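Local coordinates for pmbA-related protein (PDB 1VL4), which is a PmbA-related protein, a putative modulator of DNA gyrase that may act as a metallopeptidase, at residues A[216-219]-A[220-224]; A[360-364]-A[365-369]; A[393-397]-A[398-402]; A[414-417]-A[418-421]. One frame throughout, in Å; residues are numbered along the deposited sequence. Where two conformers were deposited one is given.

All four contacts are local, each between neighbouring segments of one continuous stretch, so they follow in series along the chain and none crosses or encloses another. Contact 1 covers the last two turns of helix 210-223, packed on the long antiparallel sheet, and the residue after it. Contact 2 turns the chain from helix 355-362 into strand 365-372, and contact 3 closes the hairpin of strands 384-395 and 398-404. These two lie side by side in the mixed sheet, where Gly365 O probably bonds to Val394 N. Leu224, just past the helix, packs on Gly402 of contact 3. Contact 4, leading from helix 412-417 into strand 419-422, meets contact 2 where Leu421 touches Glu361.

Contact 1. Residues A[216-219]-A[220-224]; sequences RAAE and EAISL
Ala218 and Ile222 sit one helical turn apart, and Ile222 N gives its hydrogen to Ala218 O at 2.8 Å. The side chain of Ile222 lies over the same carbonyl: with CG1 anti to its own carbonyl carbon (chi1 -78°), the branch folds back and brings CD1 within 4.4 Å of Ala218 CB. Two residues earlier, Glu220 N bonds to Arg216 O at 2.9 Å, and Glu220 CG rests 3.0 Å from that same oxygen. The chain of Glu220 then bends at chi2 and carries the carboxylate away to a salt bridge with Arg240, while Arg216 pairs with Glu212, so the two side chains are steered by different partners. At the end of the run Ser223 N bonds to Glu219 O at 3.1 Å; in the conformer modelled here Ser223 OG bonds to Tyr392 OH, which is less certain. Further out, the methyls of Ala217 and Ala221 lie against Ala184 and Ala188 of strand 172-188, small side chains that let the helix sit close to the sheet. Successive i to i+4 bonds with apolar and charged flanks make this the C-terminal end of an amphipathic alpha-helix, laid on the long antiparallel sheet.

Contact 2. Residues A[360-364]-A[365-369]; sequences KEMDR and GVVIT
Met362 reaches forward from the last turn of helix 355-362 and lays its thioether along the start of the next strand. Its CB points toward that strand, and CG stands anti to the backbone N (chi1 179°); with the next torsion also extended, the side chain runs straight out to sulfur. SD comes to rest 3.9 Å from Gly365 CA and 3.8 Å from Val366 O. The chain then bends at chi3 (68°), which folds CE back over the backbone, 3.9 Å from Gly365 C. From there the methyl also meets the side chain of Val367, CE to CG2 at 4.1 Å, an ordinary apolar touch between side chains five residues apart. The bare CA of Gly365 lets the sulfur lie close against the backbone.

Between helix and strand the turn is made by Asp363, which leaves the helix with a positive phi of 69°, and Arg364 N bonds back to Met362 O at 2.7 Å. Arg364 keeps its CB directed away from the strand and extends as far as NE, its side chain touching Trp393 of the neighbouring strand. Around the methionine, Leu238 of strand 233-239 and Val394 of strand 384-395 complete an apolar surround, while Leu359 and Phe355 of its own helix cover Val367. Strand 365-372 runs parallel to 233-239 and antiparallel to 384-395, so this is a tight helix-to-strand turn that delivers the chain into the interior of a mixed beta sheet.

Contact 3. Residues A[393-397]-A[398-402]; sequences WVENG and EIAHG
Trp393 and His401 face each other as a hydrogen-bonded antiparallel pair, with Trp393 N 2.8 Å from His401 O. The axes of strands 393-395 and 398-402 diverge from strict antiparallel, at 140°. Trp393 O takes the hydrogen of Ala400 N at 2.7 Å, so Ala400 and His401 both lie opposite Trp393: a classic beta bulge. Beyond it Val394 pairs with Ile399 without such bonds, and Glu395 with Glu398, in a beta hairpin of strands 384-395 and 398-404 whose two-residue type I' loop, Asn396 and Gly397, has positive phi throughout.

On the face that carries Trp393 and His401, His401 CG stands between its own N and carbonyl carbon (chi1 58°), which brings the ring over Trp393: CB of Trp393 sits on one face, 3.9 Å from the ring centroid, in a CH-pi contact. The indole lies beside the imidazole, nearly parallel but slid apart, planes at 27°. His401 ND1 donates within its ring plane to Gly402 O at 3.0 Å, helping to hold the ring's rotation. Ala400 CB touches Trp393 CD1, at 4.1 Å, and Glu395 CG. On the other sheet face Val394 CG2 meets Ile399 CG1 at 4.2 Å, and Val394 also packs on Leu359.

Contact 4. Residues A[414-417]-A[418-421]; sequences DLLR and KIVL
Leu415 and Ile419 meet at the buried side of the place where helix 412-417 ends. Leu415 CD2 comes within 3.6 Å of Ile419 CD1, the two side chains crossing at a slant, while Leu416 lies alongside Ile419 and points the same way, its CD2 4.2 Å from the same CD1. One isoleucine tip therefore serves both leucines. It gets there because CG1 of Ile419 stands anti to its own carbonyl carbon (chi1 -68°), which turns the ethyl branch back over the helix end and also sets CG1 3.4 Å from Leu415 O. Val437 of strand 437-444 and Val280 lie against Ile419 as well, and Phe251 lies against Leu416, so this side is filled with hydrocarbon.

The opposite character appears at Asp414 and Arg417, both exposed, and at Lys418, which is partly so. Lys418 N bonds to Asp414 O at 3.0 Å and makes a weak, bent bond to Leu415 O, so one N-H is shared by two carbonyls as the helix runs out. The lysine's aliphatic chain lies over Asp414 O, with CG 3.4 Å from it, and bends at chi3 before NZ finds Val441 O. Its ammonium thus goes to a backbone oxygen of strand 437-444 and stays 6.4 Å from Asp414 OD2, too far for a pairing with that carboxylate. The carbonyl of Arg417 is taken by Asn277. Lys418 leaves helical angles and Ile419 opens strand 419-422, antiparallel to 437-444: a helix C-terminus passing through Lys418 into a strand of the mixed sheet.

Contact 1. Residues A[216-219]-A[220-224]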
ATOM      1  N   ARG A 216     -19.618  21.201  -6.676  1.00 11.91           N
ATOM      2  CA  ARG A 216     -18.210  21.464  -7.031  1.00 14.25           C
ATOM      3  C   ARG A 216     -17.490  20.421  -7.892  1.00 14.83           C
ATOM      4  O   ARG A 216     -16.738  20.799  -8.765  1.00 15.43           O
ATOM      5  CB  ARG A 216     -17.353  21.798  -5.816  1.00 15.19           C
ATOM      6  CG  ARG A 216     -17.903  22.990  -5.124  1.00 30.16           C
ATOM      7  CD  ARG A 216     -16.894  23.936  -4.535  1.00 44.80           C
ATOM      8  NE  ARG A 216     -17.014  24.032  -3.082  1.00 50.71           N
ATOM      9  CZ  ARG A 216     -16.572  25.060  -2.356  1.00 53.36           C
ATOM     10  NH1 ARG A 216     -15.978  26.102  -2.939  1.00 57.77           N
ATOM     11  NH2 ARG A 216     -16.710  25.044  -1.040  1.00 57.07           N
ATOM     12  N   ALA A 217     -17.693  19.136  -7.638  1.00 13.24           N
ATOM     13  CA  ALA A 217     -17.093  18.121  -8.448  1.00 12.90           C
ATOM     14  C   ALA A 217     -17.543  18.260  -9.915  1.00 12.95           C
ATOM     15  O   ALA A 217     -16.716  18.169 -10.846  1.00 13.62           O
ATOM     16  CB  ALA A 217     -17.450  16.752  -7.881  1.00 13.54           C
ATOM     17  N   ALA A 218     -18.839  18.516 -10.126  1.00 14.13           N
ATOM     18  CA  ALA A 218     -19.410  18.713 -11.472  1.00 13.69           C
ATOM     19  C   ALA A 218     -18.830  19.992 -12.113  1.00 14.45           C
ATOM     20  O   ALA A 218     -18.291  19.949 -13.208  1.00 15.76           O
ATOM     21  CB  ALA A 218     -20.904  18.824 -11.382  1.00 13.78           C
ATOM     22  N   GLU A 219     -18.932  21.112 -11.399  1.00 14.04           N
ATOM     23  CA  GLU A 219     -18.336  22.408 -11.826  1.00 15.17           C
ATOM     24  C   GLU A 219     -16.875  22.262 -12.241  1.00 13.48           C
ATOM     25  O   GLU A 219     -16.459  22.786 -13.256  1.00 13.97           O
ATOM     26  CB  GLU A 219     -18.477  23.458 -10.720  1.00 14.71           C
ATOM     27  CG  GLU A 219     -19.921  23.930 -10.516  1.00 19.16           C
ATOM     28  CD  GLU A 219     -20.147  24.760  -9.226  1.00 24.60           C
ATOM     29  OE1 GLU A 219     -19.306  24.735  -8.292  1.00 30.94           O
ATOM     30  OE2 GLU A 219     -21.212  25.413  -9.132  1.00 36.55           O
ATOM     31  N   GLU A 220     -16.107  21.521 -11.455  1.00 12.80           N
ATOM     32  CA  GLU A 220     -14.728  21.212 -11.792  1.00 12.31           C
ATOM     33  C   GLU A 220     -14.600  20.548 -13.168  1.00 13.59           C
ATOM     34  O   GLU A 220     -13.917  21.054 -14.069  1.00 15.40           O
ATOM     35  CB  GLU A 220     -14.093  20.371 -10.697  1.00 13.46           C
ATOM     36  CG  GLU A 220     -13.838  21.122  -9.380  1.00 17.12           C
ATOM     37  CD  GLU A 220     -12.650  22.093  -9.471  1.00 23.56           C
ATOM     38  OE1 GLU A 220     -11.502  21.620  -9.683  1.00 27.40           O
ATOM     39  OE2 GLU A 220     -12.867  23.318  -9.299  1.00 25.47           O
ATOM     40  N   ALA A 221     -15.326  19.465 -13.364  1.00 12.34           N
ATOM     41  CA  ALA A 221     -15.291  18.740 -14.623  1.00 12.91           C
ATOM     42  C   ALA A 221     -15.764  19.571 -15.820  1.00 10.93           C
ATOM     43  O   ALA A 221     -15.155  19.545 -16.892  1.00 12.23           O
ATOM     44  CB  ALA A 221     -16.142  17.455 -14.499  1.00 15.01           C
ATOM     45  N   ILE A 222     -16.865  20.291 -15.632  1.00  9.67           N
ATOM     46  CA  ILE A 222     -17.502  21.037 -16.707  1.00  9.92           C
ATOM     47  C   ILE A 222     -16.620  22.183 -17.206  1.00 10.88           C
ATOM     48  O   ILE A 222     -16.598  22.504 -18.397  1.00 10.89           O
ATOM     49  CB  ILE A 222     -18.854  21.593 -16.230  1.00  8.27           C
ATOM     50  CG1 ILE A 222     -19.915  20.494 -16.242  1.00 12.63           C
ATOM     51  CG2 ILE A 222     -19.351  22.755 -17.111  1.00 17.79           C
ATOM     52  CD1 ILE A 222     -21.118  20.781 -15.341  1.00 10.63           C
ATOM     53  N   SER A 223     -15.911  22.813 -16.272  0.50 12.93           N
ATOM     54  CA  SER A 223     -15.068  23.951 -16.584  0.50 11.33           C
ATOM     55  C   SER A 223     -13.904  23.588 -17.517  0.50 12.63           C
ATOM     56  O   SER A 223     -13.336  24.475 -18.173  0.50  9.97           O
ATOM     57  CB  SER A 223     -14.550  24.595 -15.310  0.50 11.33           C
ATOM     58  OG  SER A 223     -13.621  23.771 -14.668  0.50  4.50           O
ATOM     59  N   LEU A 224     -13.568  22.298 -17.579  1.00 11.88           N
ATOM     60  CA  LEU A 224     -12.515  21.814 -18.475  1.00 12.95           C
ATOM     61  C   LEU A 224     -13.041  21.462 -19.869  1.00 12.43           C
ATOM     62  O   LEU A 224     -12.257  21.098 -20.757  1.00 13.36           O
ATOM     63  CB  LEU A 224     -11.797  20.606 -17.870  1.00 12.75           C
ATOM     64  CG  LEU A 224     -11.061  20.895 -16.576  1.00 15.65           C
ATOM     65  CD1 LEU A 224     -10.587  19.576 -15.990  1.00 23.19           C
ATOM     66  CD2 LEU A 224      -9.909  21.869 -16.795  1.00 14.73           C
TER

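Contact 2. Residues A[360-364]-A[365-369]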
ATOM      1  N   LYS A 360      -5.992  38.341 -11.440  1.00 15.58           N
ATOM      2  CA  LYS A 360      -5.838  39.687 -11.927  1.00 13.64           C
ATOM      3  C   LYS A 360      -4.372  40.081 -11.878  1.00 14.54           C
ATOM      4  O   LYS A 360      -3.827  40.601 -12.873  1.00 14.54           O
ATOM      5  CB  LYS A 360      -6.695  40.648 -11.094  1.00 17.88           C
ATOM      6  CG  LYS A 360      -8.045  41.094 -11.689  1.00 28.51           C
ATOM      7  CD  LYS A 360      -8.856  39.954 -12.287  1.00 37.50           C
ATOM      8  CE  LYS A 360     -10.004  40.480 -13.126  1.00 38.25           C
ATOM      9  NZ  LYS A 360      -9.539  41.261 -14.325  1.00 44.83           N
ATOM     10  N   GLU A 361      -3.707  39.843 -10.748  1.00 13.67           N
ATOM     11  CA  GLU A 361      -2.271  40.190 -10.647  1.00 15.20           C
ATOM     12  C   GLU A 361      -1.407  39.419 -11.642  1.00 13.85           C
ATOM     13  O   GLU A 361      -0.496  39.985 -12.227  1.00 12.89           O
ATOM     14  CB  GLU A 361      -1.726  39.906  -9.259  1.00 19.50           C
ATOM     15  CG  GLU A 361      -2.311  40.737  -8.153  1.00 29.17           C
ATOM     16  CD  GLU A 361      -1.596  42.036  -7.980  1.00 36.42           C
ATOM     17  OE1 GLU A 361      -0.792  42.394  -8.868  1.00 44.27           O
ATOM     18  OE2 GLU A 361      -1.844  42.694  -6.948  1.00 39.50           O
ATOM     19  N   MET A 362      -1.653  38.111 -11.795  1.00 12.48           N
ATOM     20  CA  MET A 362      -0.915  37.327 -12.771  1.00 11.69           C
ATOM     21  C   MET A 362      -1.151  37.831 -14.196  1.00 11.46           C
ATOM     22  O   MET A 362      -0.212  37.904 -14.991  1.00 11.75           O
ATOM     23  CB  MET A 362      -1.315  35.858 -12.708  1.00 10.27           C
ATOM     24  CG  MET A 362      -0.541  35.011 -13.760  1.00 15.89           C
ATOM     25  SD  MET A 362      -0.810  33.243 -13.616  1.00 13.70           S
ATOM     26  CE  MET A 362      -2.532  33.139 -14.106  1.00 15.99           C
ATOM     27  N   ASP A 363      -2.420  38.106 -14.499  1.00 10.45           N
ATOM     28  CA  ASP A 363      -2.905  38.662 -15.751  1.00 11.31           C
ATOM     29  C   ASP A 363      -2.814  37.731 -16.967  1.00 11.40           C
ATOM     30  O   ASP A 363      -3.728  37.689 -17.799  1.00 14.33           O
ATOM     31  CB  ASP A 363      -2.207  39.987 -16.063  1.00 13.54           C
ATOM     32  CG  ASP A 363      -2.676  40.586 -17.379  1.00 18.49           C
ATOM     33  OD1 ASP A 363      -3.855  40.987 -17.437  1.00 25.19           O
ATOM     34  OD2 ASP A 363      -1.898  40.630 -18.359  1.00 21.95           O
ATOM     35  N   ARG A 364      -1.691  37.055 -17.133  1.00 11.36           N
ATOM     36  CA  ARG A 364      -1.533  36.132 -18.246  1.00 10.95           C
ATOM     37  C   ARG A 364      -0.640  34.943 -17.870  1.00  9.79           C
ATOM     38  O   ARG A 364       0.482  35.107 -17.441  1.00  5.95           O
ATOM     39  CB  ARG A 364      -0.989  36.880 -19.438  1.00 14.36           C
ATOM     40  CG  ARG A 364      -1.015  36.124 -20.723  1.00 15.82           C
ATOM     41  CD  ARG A 364      -0.598  37.058 -21.831  1.00 22.69           C
ATOM     42  NE  ARG A 364      -0.511  36.376 -23.103  1.00 24.59           N
ATOM     43  CZ  ARG A 364       0.484  35.564 -23.457  1.00 31.40           C
ATOM     44  NH1 ARG A 364       1.492  35.321 -22.623  1.00 27.86           N
ATOM     45  NH2 ARG A 364       0.468  34.985 -24.655  1.00 25.21           N
ATOM     46  N   GLY A 365      -1.142  33.732 -18.022  1.00  9.02           N
ATOM     47  CA  GLY A 365      -0.417  32.598 -17.491  1.00 11.27           C
ATOM     48  C   GLY A 365      -1.282  31.372 -17.306  1.00 12.01           C
ATOM     49  O   GLY A 365      -2.393  31.301 -17.834  1.00 11.25           O
ATOM     50  N   VAL A 366      -0.747  30.412 -16.556  1.00 11.06           N
ATOM     51  CA  VAL A 366      -1.410  29.141 -16.329  1.00 10.73           C
ATOM     52  C   VAL A 366      -1.945  29.073 -14.905  1.00  9.95           C
ATOM     53  O   VAL A 366      -1.280  29.494 -13.967  1.00 11.73           O
ATOM     54  CB  VAL A 366      -0.443  27.970 -16.533  1.00 10.77           C
ATOM     55  CG1 VAL A 366      -1.171  26.637 -16.266  1.00 13.13           C
ATOM     56  CG2 VAL A 366       0.135  28.004 -17.950  1.00 12.66           C
ATOM     57  N   VAL A 367      -3.152  28.541 -14.768  1.00  9.08           N
ATOM     58  CA  VAL A 367      -3.687  28.148 -13.472  1.00 10.16           C
ATOM     59  C   VAL A 367      -3.593  26.608 -13.397  1.00 10.20           C
ATOM     60  O   VAL A 367      -4.059  25.922 -14.277  1.00  7.25           O
ATOM     61  CB  VAL A 367      -5.145  28.595 -13.283  1.00  8.62           C
ATOM     62  CG1 VAL A 367      -5.770  27.929 -12.026  1.00  9.58           C
ATOM     63  CG2 VAL A 367      -5.242  30.133 -13.203  1.00 14.74           C
ATOM     64  N   ILE A 368      -2.955  26.090 -12.362  1.00  9.23           N
ATOM     65  CA  ILE A 368      -2.923  24.656 -12.147  1.00  9.72           C
ATOM     66  C   ILE A 368      -3.771  24.342 -10.932  1.00 12.30           C
ATOM     67  O   ILE A 368      -3.514  24.841  -9.829  1.00 12.27           O
ATOM     68  CB  ILE A 368      -1.470  24.128 -12.076  1.00 12.00           C
ATOM     69  CG1 ILE A 368      -0.959  23.983 -13.508  1.00 19.55           C
ATOM     70  CG2 ILE A 368      -1.362  22.741 -11.350  1.00 12.78           C
ATOM     71  CD1 ILE A 368       0.461  24.135 -13.598  1.00 29.72           C
ATOM     72  N   THR A 369      -4.790  23.513 -11.166  1.00 13.02           N
ATOM     73  CA  THR A 369      -5.794  23.172 -10.149  1.00 15.19           C
ATOM     74  C   THR A 369      -5.591  21.803  -9.516  1.00 14.61           C
ATOM     75  O   THR A 369      -6.026  21.594  -8.405  1.00 15.56           O
ATOM     76  CB  THR A 369      -7.212  23.174 -10.727  1.00 12.69           C
ATOM     77  OG1 THR A 369      -7.249  22.325 -11.887  1.00 16.72           O
ATOM     78  CG2 THR A 369      -7.625  24.601 -11.114  1.00 19.06           C
TER

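Contact 3. Residues A[393-397]-A[398-402]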
ATOM      1  N   TRP A 393      -5.835  28.362 -19.027  1.00 10.98           N
ATOM      2  CA  TRP A 393      -5.108  29.496 -19.589  1.00 12.10           C
ATOM      3  C   TRP A 393      -5.844  30.777 -19.150  1.00 12.83           C
ATOM      4  O   TRP A 393      -7.080  30.836 -19.173  1.00 13.20           O
ATOM      5  CB  TRP A 393      -5.047  29.419 -21.122  1.00 12.78           C
ATOM      6  CG  TRP A 393      -4.314  30.584 -21.701  1.00 12.10           C
ATOM      7  CD1 TRP A 393      -4.843  31.625 -22.415  1.00 13.27           C
ATOM      8  CD2 TRP A 393      -2.913  30.862 -21.564  1.00 10.72           C
ATOM      9  NE1 TRP A 393      -3.850  32.520 -22.742  1.00 16.22           N
ATOM     10  CE2 TRP A 393      -2.665  32.084 -22.204  1.00 13.79           C
ATOM     11  CE3 TRP A 393      -1.852  30.206 -20.940  1.00 12.18           C
ATOM     12  CZ2 TRP A 393      -1.388  32.640 -22.270  1.00 17.18           C
ATOM     13  CZ3 TRP A 393      -0.593  30.769 -21.002  1.00 12.53           C
ATOM     14  CH2 TRP A 393      -0.372  31.960 -21.654  1.00 10.88           C
ATOM     15  N   VAL A 394      -5.078  31.782 -18.737  1.00 12.00           N
ATOM     16  CA  VAL A 394      -5.615  33.051 -18.316  1.00 11.36           C
ATOM     17  C   VAL A 394      -5.078  34.103 -19.263  1.00  9.57           C
ATOM     18  O   VAL A 394      -3.902  34.128 -19.557  1.00  9.89           O
ATOM     19  CB  VAL A 394      -5.147  33.375 -16.879  1.00 11.28           C
ATOM     20  CG1 VAL A 394      -5.597  34.768 -16.429  1.00 11.05           C
ATOM     21  CG2 VAL A 394      -5.634  32.311 -15.920  1.00 10.89           C
ATOM     22  N   GLU A 395      -5.954  34.941 -19.775  1.00 13.70           N
ATOM     23  CA  GLU A 395      -5.535  36.187 -20.427  1.00 16.98           C
ATOM     24  C   GLU A 395      -6.384  37.342 -19.919  1.00 15.26           C
ATOM     25  O   GLU A 395      -7.575  37.199 -19.652  1.00 16.06           O
ATOM     26  CB  GLU A 395      -5.553  36.107 -21.957  1.00 16.73           C
ATOM     27  CG  GLU A 395      -6.367  34.979 -22.521  1.00 24.08           C
ATOM     28  CD  GLU A 395      -6.264  34.876 -24.039  1.00 26.91           C
ATOM     29  OE1 GLU A 395      -5.267  35.385 -24.616  1.00 32.69           O
ATOM     30  OE2 GLU A 395      -7.192  34.276 -24.647  1.00 36.67           O
ATOM     31  N   ASN A 396      -5.737  38.482 -19.780  1.00 16.92           N
ATOM     32  CA  ASN A 396      -6.347  39.676 -19.224  1.00 18.57           C
ATOM     33  C   ASN A 396      -7.002  39.462 -17.896  1.00 17.72           C
ATOM     34  O   ASN A 396      -8.039  40.051 -17.643  1.00 19.23           O
ATOM     35  CB  ASN A 396      -7.350  40.258 -20.218  1.00 20.30           C
ATOM     36  CG  ASN A 396      -6.685  40.731 -21.459  1.00 21.21           C
ATOM     37  OD1 ASN A 396      -5.764  41.567 -21.395  1.00 23.86           O
ATOM     38  ND2 ASN A 396      -7.085  40.163 -22.613  1.00 17.60           N
ATOM     39  N   GLY A 397      -6.407  38.624 -17.044  1.00 17.18           N
ATOM     40  CA  GLY A 397      -6.895  38.424 -15.686  1.00 15.88           C
ATOM     41  C   GLY A 397      -8.128  37.543 -15.529  1.00 18.38           C
ATOM     42  O   GLY A 397      -8.729  37.471 -14.432  1.00 19.00           O
ATOM     43  N   GLU A 398      -8.458  36.814 -16.583  1.00 18.82           N
ATOM     44  CA  GLU A 398      -9.644  35.958 -16.635  1.00 22.23           C
ATOM     45  C   GLU A 398      -9.311  34.602 -17.230  1.00 18.48           C
ATOM     46  O   GLU A 398      -8.586  34.518 -18.225  1.00 18.14           O
ATOM     47  CB  GLU A 398     -10.708  36.632 -17.527  1.00 23.36           C
ATOM     48  CG  GLU A 398     -11.363  37.846 -16.836  1.00 31.71           C
ATOM     49  CD  GLU A 398     -12.249  38.656 -17.755  1.00 32.38           C
ATOM     50  OE1 GLU A 398     -12.793  38.085 -18.739  1.00 45.62           O
ATOM     51  OE2 GLU A 398     -12.396  39.879 -17.494  1.00 51.72           O
ATOM     52  N   ILE A 399      -9.891  33.545 -16.681  1.00 17.82           N
ATOM     53  CA  ILE A 399      -9.704  32.207 -17.253  1.00 18.90           C
ATOM     54  C   ILE A 399     -10.302  32.224 -18.657  1.00 19.71           C
ATOM     55  O   ILE A 399     -11.440  32.653 -18.853  1.00 20.18           O
ATOM     56  CB  ILE A 399     -10.322  31.099 -16.352  1.00 21.04           C
ATOM     57  CG1 ILE A 399      -9.512  30.973 -15.043  1.00 19.76           C
ATOM     58  CG2 ILE A 399     -10.394  29.767 -17.072  1.00 16.50           C
ATOM     59  CD1 ILE A 399     -10.280  30.348 -13.949  1.00 26.47           C
ATOM     60  N   ALA A 400      -9.503  31.836 -19.640  1.00 18.45           N
ATOM     61  CA  ALA A 400      -9.976  31.782 -20.993  1.00 19.82           C
ATOM     62  C   ALA A 400     -10.478  30.373 -21.324  1.00 21.34           C
ATOM     63  O   ALA A 400     -11.557  30.224 -21.885  1.00 22.81           O
ATOM     64  CB  ALA A 400      -8.876  32.192 -21.962  1.00 21.08           C
ATOM     65  N   HIS A 401      -9.692  29.356 -20.998  1.00 18.70           N
ATOM     66  CA  HIS A 401     -10.035  27.974 -21.374  1.00 19.91           C
ATOM     67  C   HIS A 401      -9.177  26.970 -20.634  1.00 17.43           C
ATOM     68  O   HIS A 401      -8.070  27.290 -20.230  1.00 14.56           O
ATOM     69  CB  HIS A 401      -9.912  27.738 -22.884  1.00 21.54           C
ATOM     70  CG  HIS A 401      -8.549  28.015 -23.454  1.00 27.85           C
ATOM     71  ND1 HIS A 401      -7.494  27.130 -23.341  1.00 26.08           N
ATOM     72  CD2 HIS A 401      -8.086  29.062 -24.178  1.00 26.92           C
ATOM     73  CE1 HIS A 401      -6.437  27.630 -23.954  1.00 29.05           C
ATOM     74  NE2 HIS A 401      -6.770  28.801 -24.473  1.00 29.10           N
ATOM     75  N   GLY A 402      -9.694  25.757 -20.458  1.00 14.52           N
ATOM     76  CA  GLY A 402      -8.949  24.718 -19.779  1.00 13.61           C
ATOM     77  C   GLY A 402      -7.752  24.280 -20.614  1.00 15.46           C
ATOM     78  O   GLY A 402      -7.704  24.511 -21.805  1.00 15.08           O
TER

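Contact 4. Residues A[414-417]-A[418-421]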
ATOM      1  N   ASP A 414      13.108  25.646  -5.752  1.00 15.55           N
ATOM      2  CA  ASP A 414      13.028  26.782  -6.669  1.00 16.34           C
ATOM      3  C   ASP A 414      11.607  27.323  -6.752  1.00 13.53           C
ATOM      4  O   ASP A 414      11.406  28.504  -6.826  1.00 12.38           O
ATOM      5  CB  ASP A 414      13.470  26.382  -8.076  1.00 20.34           C
ATOM      6  CG  ASP A 414      14.970  26.158  -8.181  1.00 27.71           C
ATOM      7  OD1 ASP A 414      15.740  26.958  -7.589  1.00 41.02           O
ATOM      8  OD2 ASP A 414      15.373  25.192  -8.871  1.00 33.45           O
ATOM      9  N   LEU A 415      10.627  26.444  -6.777  1.00 12.77           N
ATOM     10  CA  LEU A 415       9.228  26.849  -6.661  1.00 12.84           C
ATOM     11  C   LEU A 415       8.997  27.767  -5.454  1.00 13.22           C
ATOM     12  O   LEU A 415       8.397  28.836  -5.601  1.00 12.53           O
ATOM     13  CB  LEU A 415       8.337  25.613  -6.535  1.00 13.00           C
ATOM     14  CG  LEU A 415       6.840  25.879  -6.698  1.00 18.40           C
ATOM     15  CD1 LEU A 415       6.165  24.731  -7.418  1.00 25.55           C
ATOM     16  CD2 LEU A 415       6.174  26.154  -5.356  1.00 23.53           C
ATOM     17  N   LEU A 416       9.484  27.340  -4.278  1.00  9.22           N
ATOM     18  CA  LEU A 416       9.380  28.111  -3.057  1.00 11.02           C
ATOM     19  C   LEU A 416      10.017  29.466  -3.226  1.00 11.35           C
ATOM     20  O   LEU A 416       9.483  30.455  -2.706  1.00  9.09           O
ATOM     21  CB  LEU A 416      10.014  27.400  -1.839  1.00 10.99           C
ATOM     22  CG  LEU A 416       9.320  26.125  -1.343  1.00 12.72           C
ATOM     23  CD1 LEU A 416      10.106  25.431  -0.208  1.00 19.87           C
ATOM     24  CD2 LEU A 416       7.875  26.397  -0.942  1.00 10.41           C
ATOM     25  N   ARG A 417      11.155  29.512  -3.944  1.00 13.76           N
ATOM     26  CA  ARG A 417      11.836  30.782  -4.214  1.00 13.70           C
ATOM     27  C   ARG A 417      11.011  31.712  -5.076  1.00 11.08           C
ATOM     28  O   ARG A 417      11.108  32.914  -4.929  1.00 10.95           O
ATOM     29  CB  ARG A 417      13.195  30.599  -4.932  1.00 17.08           C
ATOM     30  CG  ARG A 417      14.297  29.947  -4.127  1.00 22.02           C
ATOM     31  CD  ARG A 417      14.849  30.882  -3.080  1.00 32.96           C
ATOM     32  NE  ARG A 417      15.719  31.903  -3.663  1.00 38.94           N
ATOM     33  CZ  ARG A 417      16.039  33.054  -3.077  1.00 38.72           C
ATOM     34  NH1 ARG A 417      16.849  33.890  -3.703  1.00 42.95           N
ATOM     35  NH2 ARG A 417      15.534  33.390  -1.887  1.00 45.19           N
ATOM     36  N   LYS A 418      10.238  31.149  -5.999  1.00  9.43           N
ATOM     37  CA  LYS A 418       9.476  31.912  -6.985  1.00  8.50           C
ATOM     38  C   LYS A 418       8.030  32.155  -6.589  1.00  8.66           C
ATOM     39  O   LYS A 418       7.254  32.685  -7.362  1.00  9.81           O
ATOM     40  CB  LYS A 418       9.527  31.182  -8.319  1.00  9.72           C
ATOM     41  CG  LYS A 418      10.954  31.177  -8.896  1.00 15.00           C
ATOM     42  CD  LYS A 418      11.028  30.629 -10.315  1.00 22.30           C
ATOM     43  CE  LYS A 418      10.743  29.128 -10.400  1.00 26.26           C
ATOM     44  NZ  LYS A 418      10.947  28.660 -11.822  1.00 29.74           N
ATOM     45  N   ILE A 419       7.640  31.770  -5.387  1.00 11.82           N
ATOM     46  CA  ILE A 419       6.299  32.195  -4.926  1.00 13.61           C
ATOM     47  C   ILE A 419       6.364  33.706  -4.593  1.00 13.36           C
ATOM     48  O   ILE A 419       6.983  34.113  -3.625  1.00 13.10           O
ATOM     49  CB  ILE A 419       5.767  31.353  -3.761  1.00 12.56           C
ATOM     50  CG1 ILE A 419       5.461  29.919  -4.253  1.00 12.29           C
ATOM     51  CG2 ILE A 419       4.471  31.988  -3.189  1.00 13.51           C
ATOM     52  CD1 ILE A 419       5.304  28.858  -3.118  1.00  9.81           C
ATOM     53  N   VAL A 420       5.754  34.523  -5.434  1.00 10.67           N
ATOM     54  CA  VAL A 420       5.810  35.960  -5.237  1.00 11.42           C
ATOM     55  C   VAL A 420       4.568  36.544  -4.534  1.00 11.05           C
ATOM     56  O   VAL A 420       4.640  37.622  -3.971  1.00 12.03           O
ATOM     57  CB  VAL A 420       6.101  36.709  -6.602  1.00 11.39           C
ATOM     58  CG1 VAL A 420       7.422  36.241  -7.179  1.00 14.62           C
ATOM     59  CG2 VAL A 420       4.975  36.526  -7.626  1.00  8.91           C
ATOM     60  N   LEU A 421       3.445  35.836  -4.576  1.00 12.11           N
ATOM     61  CA  LEU A 421       2.222  36.236  -3.886  1.00 11.73           C
ATOM     62  C   LEU A 421       1.433  35.041  -3.420  1.00 11.80           C
ATOM     63  O   LEU A 421       1.310  34.049  -4.146  1.00 11.16           O
ATOM     64  CB  LEU A 421       1.310  37.023  -4.815  1.00 14.58           C
ATOM     65  CG  LEU A 421       1.542  38.501  -5.104  1.00 20.30           C
ATOM     66  CD1 LEU A 421       0.544  38.916  -6.199  1.00 25.68           C
ATOM     67  CD2 LEU A 421       1.406  39.364  -3.833  1.00 20.57           C
TER